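Local coordinates for protein phosphate transporter (Thermotoga maritima MSB8, PDB 6L85) that imports phosphate across the membrane in a sodium-dependent manner, as a bacterial relative of the human SLC20 carriers, at residues 34-37 against 38-42; 175-178 against 179-183; 216-219 against 220-224; 239-242 against 243-246. All coordinates share one frame; numbering follows the deposited sequence.

Contact 1. Residues 34-37 against 38-42; sequences RAIT and VRQAA
Gln40 reaches back over the start of its own helix and lays its amide across Thr37, with OE1 accepting from the backbone N of Thr37 at 3.0 Å. That bond is nearly straight and lies in the carbonyl plane on a lone pair of OE1, and it is possible because the glutamine chain runs extended beyond CG (chi2 177°). The return bond comes from the threonine: OG1, held between its backbone N and carbonyl carbon (chi1 68°), accepts from Gln40 N at 3.1 Å with an N-H...O angle of 168°. The two reciprocal bonds form a capping box with Thr37 as N-cap, occupying a first-turn N-H that has no carbonyl of a preceding turn to meet. OG1 also packs against the methylene of Gln40, 3.1 Å from its CG. The first regular helical bond follows, Ala41 N to Thr37 O at 2.8 Å. Ile36 turns its longer branch to Ala41, where CD1 meets CB at 3.6 Å; the base of the same side chain lies beside the glutamine oxygen, Ile36 CB to Gln40 OE1 being 3.6 Å. Arg34, with positive phi, closes helix 2-32 in a Schellman motif, and with Thr37 as N-cap one helix is ended and the next begun within four residues; Arg34 also forms a salt bridge with Glu313. Val38 and Ala41 pack between helices 2-32 and 304-311, Ile36 leans on Ile244 of helix 231-258, and Arg39 packs against Phe219 of the second subunit.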
# COMPACT_ATOMS: atom_id res chain seq x y z
N ARG B 34 21.60 12.11 6.98
CA ARG B 34 21.94 11.91 5.57
C ARG B 34 21.56 10.51 5.06
O ARG B 34 22.12 10.03 4.08
CB ARG B 34 23.44 12.18 5.29
CG ARG B 34 24.04 13.35 6.07
CD ARG B 34 23.80 14.70 5.39
NE ARG B 34 23.78 15.81 6.36
CZ ARG B 34 22.93 16.84 6.33
NH1 ARG B 34 21.99 16.93 5.39
NH2 ARG B 34 23.01 17.78 7.26
N ALA B 35 20.57 9.86 5.68
CA ALA B 35 20.11 8.59 5.13
C ALA B 35 19.46 8.77 3.75
O ALA B 35 19.39 7.82 2.97
CB ALA B 35 19.13 7.92 6.09
N ILE B 36 18.97 9.98 3.45
CA ILE B 36 18.36 10.29 2.16
C ILE B 36 18.58 11.77 1.90
O ILE B 36 18.85 12.55 2.82
CB ILE B 36 16.85 9.94 2.08
CG1 ILE B 36 16.04 10.58 3.22
CG2 ILE B 36 16.59 8.44 2.07
CD1 ILE B 36 14.56 10.34 3.07
N THR B 37 18.45 12.17 0.64
CA THR B 37 18.51 13.58 0.29
C THR B 37 17.15 14.25 0.52
O THR B 37 16.11 13.60 0.64
CB THR B 37 18.90 13.79 -1.19
OG1 THR B 37 17.85 13.33 -2.04
CG2 THR B 37 20.22 13.08 -1.54
N VAL B 38 17.18 15.58 0.55
CA VAL B 38 15.96 16.38 0.66
C VAL B 38 14.98 16.02 -0.45
O VAL B 38 13.79 15.81 -0.21
CB VAL B 38 16.32 17.88 0.65
CG1 VAL B 38 15.07 18.73 0.48
CG2 VAL B 38 17.08 18.26 1.93
N ARG B 39 15.48 15.93 -1.69
CA ARG B 39 14.63 15.63 -2.84
C ARG B 39 13.98 14.25 -2.73
O ARG B 39 12.78 14.09 -3.00
CB ARG B 39 15.47 15.74 -4.12
CG ARG B 39 14.89 15.02 -5.33
CD ARG B 39 13.52 15.58 -5.74
NE ARG B 39 13.60 16.82 -6.51
CZ ARG B 39 13.76 16.87 -7.83
NH1 ARG B 39 13.85 15.74 -8.54
NH2 ARG B 39 13.81 18.04 -8.45
N GLN B 40 14.77 13.25 -2.33
CA GLN B 40 14.20 11.92 -2.12
C GLN B 40 13.17 11.96 -1.01
O GLN B 40 12.09 11.35 -1.12
CB GLN B 40 15.30 10.92 -1.78
CG GLN B 40 16.38 10.76 -2.85
CD GLN B 40 17.48 9.82 -2.41
OE1 GLN B 40 18.05 9.94 -1.33
NE2 GLN B 40 17.78 8.85 -3.27
N ALA B 41 13.51 12.62 0.10
CA ALA B 41 12.59 12.76 1.22
C ALA B 41 11.26 13.34 0.75
O ALA B 41 10.19 12.85 1.12
CB ALA B 41 13.20 13.63 2.32
N ALA B 42 11.33 14.35 -0.12
CA ALA B 42 10.11 14.98 -0.61
C ALA B 42 9.27 14.01 -1.44
O ALA B 42 8.05 13.95 -1.28
CB ALA B 42 10.46 16.24 -1.41

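Contact 2. Residues 175-178 against 179-183; sequences IPFF and ISLAI
Phe177 and Leu181, one helical turn apart, lie side by side and point the same way, the phenyl CE2 coming to 4.1 Å from the leucine CD2. Both side chains leave the helix with CG anti to the backbone N (chi1 171° for Phe177, -164° for Leu181), which lines them up along the same flank. Phe178 swings the other way at its first torsion, CG lying beside its backbone N, and in doing so turns a ring face to its neighbour: CD2 of Phe177 stands 4.0 Å above the centre of the Phe178 ring. Leu181 CD2 approaches both rings, obliquely in each case. On another side of the helix, Ile179 folds CG1 back against the carbonyl of Ile175, 3.2 Å from its O. The same carbonyl accepts from Ile179 N at 3.0 Å in an almost straight bond. Helix 167-194 is kinked here, because the nitrogen of Pro176 has no proton for a bond to the preceding turn. The proline carbonyl is nevertheless engaged: it accepts from Ser180 N at 2.9 Å, and Ser180 OG lies 2.8 Å from it. Phe178 meets Phe328 of helix 320-339 edge-to-face and packs on Met153 and Leu156 of helix 129-162. Ile175 rests on helix 231-258, while Pro176 and Ser180 meet Phe214 of helix 199-224, so this turn packs among four helices, with Phe177 on the surface.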
# COMPACT_ATOMS: atom_id res chain seq x y z
N ILE B 175 14.90 -4.60 15.25
CA ILE B 175 14.46 -3.64 14.24
C ILE B 175 13.28 -4.23 13.46
O ILE B 175 12.26 -3.54 13.27
CB ILE B 175 15.64 -3.24 13.34
CG1 ILE B 175 16.66 -2.46 14.18
CG2 ILE B 175 15.16 -2.48 12.08
CD1 ILE B 175 17.60 -1.63 13.38
N PRO B 176 13.35 -5.50 13.01
CA PRO B 176 12.15 -6.11 12.40
C PRO B 176 10.95 -6.10 13.32
O PRO B 176 9.82 -5.91 12.86
CB PRO B 176 12.61 -7.54 12.08
CG PRO B 176 14.04 -7.39 11.82
CD PRO B 176 14.52 -6.39 12.84
N PHE B 177 11.17 -6.30 14.62
CA PHE B 177 10.03 -6.28 15.52
C PHE B 177 9.31 -4.93 15.48
O PHE B 177 8.08 -4.87 15.41
CB PHE B 177 10.46 -6.60 16.95
CG PHE B 177 9.38 -6.37 17.93
CD1 PHE B 177 8.36 -7.30 18.08
CD2 PHE B 177 9.33 -5.20 18.67
CE1 PHE B 177 7.33 -7.08 18.97
CE2 PHE B 177 8.30 -4.97 19.56
CZ PHE B 177 7.30 -5.91 19.71
N PHE B 178 10.05 -3.82 15.48
CA PHE B 178 9.36 -2.54 15.52
C PHE B 178 8.74 -2.18 14.17
O PHE B 178 7.64 -1.61 14.14
CB PHE B 178 10.32 -1.44 16.00
CG PHE B 178 10.53 -1.43 17.49
CD1 PHE B 178 9.57 -0.89 18.34
CD2 PHE B 178 11.69 -1.97 18.03
CE1 PHE B 178 9.76 -0.89 19.71
CE2 PHE B 178 11.88 -1.99 19.41
CZ PHE B 178 10.92 -1.44 20.26
N ILE B 179 9.41 -2.48 13.05
CA ILE B 179 8.79 -2.27 11.74
C ILE B 179 7.47 -3.05 11.66
O ILE B 179 6.44 -2.52 11.19
CB ILE B 179 9.75 -2.68 10.61
CG1 ILE B 179 11.06 -1.92 10.75
CG2 ILE B 179 9.15 -2.36 9.24
CD1 ILE B 179 10.88 -0.45 10.64
N SER B 180 7.47 -4.29 12.15
CA SER B 180 6.28 -5.13 12.17
C SER B 180 5.20 -4.58 13.09
O SER B 180 4.00 -4.69 12.79
CB SER B 180 6.65 -6.54 12.61
OG SER B 180 7.54 -7.08 11.67
N LEU B 181 5.59 -4.02 14.23
CA LEU B 181 4.60 -3.37 15.10
C LEU B 181 3.95 -2.19 14.39
O LEU B 181 2.73 -1.96 14.51
CB LEU B 181 5.29 -2.93 16.38
CG LEU B 181 4.43 -2.56 17.57
CD1 LEU B 181 3.51 -3.74 17.89
CD2 LEU B 181 5.33 -2.21 18.76
N ALA B 182 4.74 -1.40 13.68
CA ALA B 182 4.20 -0.26 12.94
C ALA B 182 3.16 -0.71 11.91
O ALA B 182 2.05 -0.15 11.82
CB ALA B 182 5.34 0.50 12.27
N ILE B 183 3.52 -1.73 11.12
CA ILE B 183 2.62 -2.29 10.11
C ILE B 183 1.35 -2.86 10.76
O ILE B 183 0.23 -2.65 10.26
CB ILE B 183 3.38 -3.34 9.29
CG1 ILE B 183 4.14 -2.65 8.17
CG2 ILE B 183 2.45 -4.37 8.73
CD1 ILE B 183 3.20 -2.11 7.10

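Contact 3. Residues 216-219 against 220-224; sequences VVHF and AVRKL
With CG anti to the backbone N in His218 (chi1 169°) and beside it in Arg222, the imidazole leans along the helix and the arginine chain passes over it. The touching part of Arg222 is its aliphatic stem: CG sits over one face of the imidazole, 4.1 Å from the ring centroid and 25° off its normal, a CH-pi contact, and CD comes to 3.2 Å from His218 NE2. A bend at chi3 then turns the guanidinium toward Phe219, whose CD1 lies 3.7 Å from NH1. Its plane is 55° from that of the phenyl ring, so this is oblique proximity and not a flat stack. Phe219 also receives His218 over one face, CD2 of the imidazole standing 3.7 Å above the phenyl plane. His218 and Arg222, an i to i+4 pair, lie in the last turns of helix 199-224, with Phe219 beside them; regular backbone bonds such as Arg222 N to His218 O, 2.9 Å, keep the spacing. His218 ND1 is hydrogen-bonded to Thr172 O of helix 167-194. A leucine in place of His218 would probably leave that carbonyl without this partner and deprive the arginine stem of its flat seat. On another flank Val217 CG1 meets Val221 CG2 at 3.9 Å, and Val217 packs on Pro176 and Ile179. Phe219 extends from the subunit to meet the ring of Phe301 of the second subunit.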
# COMPACT_ATOMS: atom_id res chain seq x y z
N VAL B 216 10.63 -10.39 6.06
CA VAL B 216 11.37 -9.68 5.01
C VAL B 216 12.40 -8.73 5.62
O VAL B 216 13.55 -8.66 5.17
CB VAL B 216 10.39 -8.94 4.08
CG1 VAL B 216 11.12 -7.87 3.27
CG2 VAL B 216 9.70 -9.96 3.15
N VAL B 217 11.99 -7.94 6.61
CA VAL B 217 12.90 -6.99 7.24
C VAL B 217 14.02 -7.74 7.96
O VAL B 217 15.17 -7.29 7.96
CB VAL B 217 12.15 -6.05 8.19
CG1 VAL B 217 13.15 -5.08 8.86
CG2 VAL B 217 11.07 -5.28 7.44
N HIS B 218 13.71 -8.88 8.58
CA HIS B 218 14.75 -9.67 9.22
C HIS B 218 15.83 -10.04 8.23
O HIS B 218 17.02 -9.87 8.51
CB HIS B 218 14.14 -10.91 9.87
CG HIS B 218 15.17 -11.91 10.31
ND1 HIS B 218 15.88 -11.77 11.49
CD2 HIS B 218 15.62 -13.04 9.72
CE1 HIS B 218 16.72 -12.79 11.61
NE2 HIS B 218 16.58 -13.57 10.55
N PHE B 219 15.45 -10.53 7.04
CA PHE B 219 16.52 -10.91 6.12
C PHE B 219 17.24 -9.70 5.52
O PHE B 219 18.47 -9.75 5.31
CB PHE B 219 15.99 -11.86 5.04
CG PHE B 219 15.88 -13.27 5.55
CD1 PHE B 219 16.99 -14.11 5.54
CD2 PHE B 219 14.70 -13.72 6.11
CE1 PHE B 219 16.90 -15.40 6.05
CE2 PHE B 219 14.60 -15.01 6.62
CZ PHE B 219 15.70 -15.84 6.60
N ALA B 220 16.53 -8.59 5.31
CA ALA B 220 17.24 -7.39 4.87
C ALA B 220 18.26 -6.92 5.92
O ALA B 220 19.38 -6.52 5.57
CB ALA B 220 16.23 -6.29 4.53
N VAL B 221 17.91 -7.01 7.21
CA VAL B 221 18.81 -6.58 8.27
C VAL B 221 19.99 -7.53 8.41
O VAL B 221 21.13 -7.10 8.62
CB VAL B 221 18.07 -6.44 9.61
CG1 VAL B 221 19.08 -6.18 10.75
CG2 VAL B 221 17.02 -5.34 9.57
N ARG B 222 19.74 -8.84 8.36
CA ARG B 222 20.84 -9.81 8.34
C ARG B 222 21.86 -9.43 7.27
O ARG B 222 23.07 -9.49 7.51
CB ARG B 222 20.32 -11.22 8.05
CG ARG B 222 19.76 -11.94 9.24
CD ARG B 222 19.19 -13.27 8.78
NE ARG B 222 20.19 -14.33 8.76
CZ ARG B 222 20.82 -14.75 7.66
NH1 ARG B 222 20.57 -14.19 6.48
NH2 ARG B 222 21.72 -15.72 7.75
N LYS B 223 21.38 -9.06 6.09
CA LYS B 223 22.31 -8.60 5.06
C LYS B 223 23.07 -7.35 5.51
O LYS B 223 24.31 -7.32 5.50
CB LYS B 223 21.56 -8.33 3.76
CG LYS B 223 22.44 -8.17 2.56
CD LYS B 223 22.41 -9.42 1.70
CE LYS B 223 23.71 -9.58 0.94
NZ LYS B 223 23.84 -10.98 0.47
N LEU B 224 22.34 -6.31 5.92
CA LEU B 224 22.95 -5.01 6.20
C LEU B 224 23.97 -5.08 7.33
O LEU B 224 24.99 -4.38 7.30
CB LEU B 224 21.85 -4.01 6.56
CG LEU B 224 22.07 -2.53 6.26
CD1 LEU B 224 22.91 -2.37 5.02
CD2 LEU B 224 20.70 -1.89 6.07

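Contact 4. Residues 239-242 against 243-246; sequences FKRA and QILT. With NA (sodium ion), chain S.
Gln243 grips a sodium ion twice, with its backbone O and its side-chain OE1 each 2.4 Å from the metal. The chelate depends on an unusual chain shape: CG sits between the backbone N and the carbonyl carbon (chi1 80°), and a bend at chi2 brings the amide oxygen round to the side where the backbone carbonyl points. Thr29, Ser247 and Asp327 complete the site. One step out, Gln243 NE2 is bonded to Asn320 OD1, which fixes the rotation of the amide and presents its oxygen to the metal. The glutamine's CG lies against Lys240 O at 3.5 Å, and its N bonds to Phe239 O at 2.9 Å. Beyond that carbonyl the helix departs from regular geometry: Ile244 N bonds to Arg241 O, three residues back, at 3.2 Å, and approaches from well above the carbonyl plane. Ile244 CD1 lies over one face of the Arg241 guanidinium, 3.9 Å from NH1, the two side chains running side by side. Cut back to alanine, Ile244 would probably leave that guanidinium face without this partner and open a gap against Ala35 and Ile36. Thr246 N returns to the four-residue spacing, bonding to Ala242 O at 3.1 Å. With two neutral oxygens of one residue bound to the cation and a carboxylate from Asp327, the site is consistent with sodium-coupled transport, the aspartate probably offsetting the ion's charge.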
# COMPACT_ATOMS: atom_id res chain seq x y z
N PHE B 239 20.24 0.92 11.75
CA PHE B 239 19.24 1.91 12.15
C PHE B 239 19.15 3.04 11.14
O PHE B 239 18.06 3.59 10.92
CB PHE B 239 19.56 2.49 13.53
CG PHE B 239 19.01 1.67 14.64
CD1 PHE B 239 17.64 1.61 14.87
CD2 PHE B 239 19.85 0.94 15.46
CE1 PHE B 239 17.14 0.85 15.91
CE2 PHE B 239 19.35 0.19 16.51
CZ PHE B 239 18.00 0.13 16.73
N LYS B 240 20.27 3.39 10.50
CA LYS B 240 20.28 4.47 9.53
C LYS B 240 19.39 4.14 8.34
O LYS B 240 18.70 5.01 7.80
CB LYS B 240 21.70 4.73 9.05
CG LYS B 240 21.78 5.71 7.91
CD LYS B 240 23.19 5.80 7.38
CE LYS B 240 23.47 7.17 6.83
NZ LYS B 240 24.83 7.19 6.20
N ARG B 241 19.42 2.88 7.91
CA ARG B 241 18.53 2.52 6.82
C ARG B 241 17.09 2.35 7.29
O ARG B 241 16.16 2.77 6.59
CB ARG B 241 19.05 1.27 6.12
CG ARG B 241 20.42 1.50 5.42
CD ARG B 241 20.25 2.26 4.09
NE ARG B 241 19.12 1.73 3.30
CZ ARG B 241 18.70 2.26 2.15
NH1 ARG B 241 19.29 3.34 1.65
NH2 ARG B 241 17.66 1.72 1.51
N ALA B 242 16.87 1.78 8.48
CA ALA B 242 15.52 1.51 8.96
C ALA B 242 14.76 2.79 9.34
O ALA B 242 13.51 2.80 9.32
CB ALA B 242 15.59 0.57 10.17
N GLN B 243 15.48 3.86 9.68
CA GLN B 243 14.80 5.09 10.02
C GLN B 243 14.23 5.79 8.78
O GLN B 243 13.41 6.69 8.91
CB GLN B 243 15.72 6.01 10.84
CG GLN B 243 16.74 6.81 10.07
CD GLN B 243 16.91 8.20 10.67
OE1 GLN B 243 16.02 9.04 10.56
NE2 GLN B 243 18.05 8.45 11.31
N ILE B 244 14.56 5.31 7.58
CA ILE B 244 13.81 5.74 6.41
C ILE B 244 12.39 5.18 6.47
O ILE B 244 11.40 5.89 6.20
CB ILE B 244 14.54 5.29 5.13
CG1 ILE B 244 15.95 5.87 5.12
CG2 ILE B 244 13.76 5.71 3.85
CD1 ILE B 244 16.83 5.35 3.99
N LEU B 245 12.26 3.90 6.81
CA LEU B 245 10.94 3.29 6.95
C LEU B 245 10.15 4.02 8.02
O LEU B 245 8.96 4.33 7.84
CB LEU B 245 11.09 1.81 7.31
CG LEU B 245 11.73 0.89 6.25
CD1 LEU B 245 11.70 -0.56 6.72
CD2 LEU B 245 11.03 1.04 4.92
N THR B 246 10.80 4.30 9.13
CA THR B 246 10.10 4.94 10.23
C THR B 246 9.73 6.40 9.88
O THR B 246 8.69 6.90 10.32
CB THR B 246 10.98 4.78 11.49
OG1 THR B 246 10.15 4.80 12.65
CG2 THR B 246 12.07 5.82 11.58
NA NA S . 13.64 8.82 10.03

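Contact 4 joins the other three. Its centre lies 12 Å from that of contact 1, and the two touch where Ala35 CB meets Lys240 O at 3.4 Å and Ile36 CG2 meets Ile244 CD1 at 3.6 Å, so the loop leading into the capped helix abuts the helix that carries Gln243; the side chain of Ile36 comes to about 7 Å from the sodium ion held by Gln243. Contact 2 packs on contact 4 through Ile175 CG2 and Ala242 CB, 3.6 Å apart, and on contact 3 through Pro176 CG and His218 CA, 3.5 Å apart. Contact 3 reaches contact 4 by Leu224. Contacts 1 and 3 do not touch within the chain, about 10 Å separating their nearest atoms.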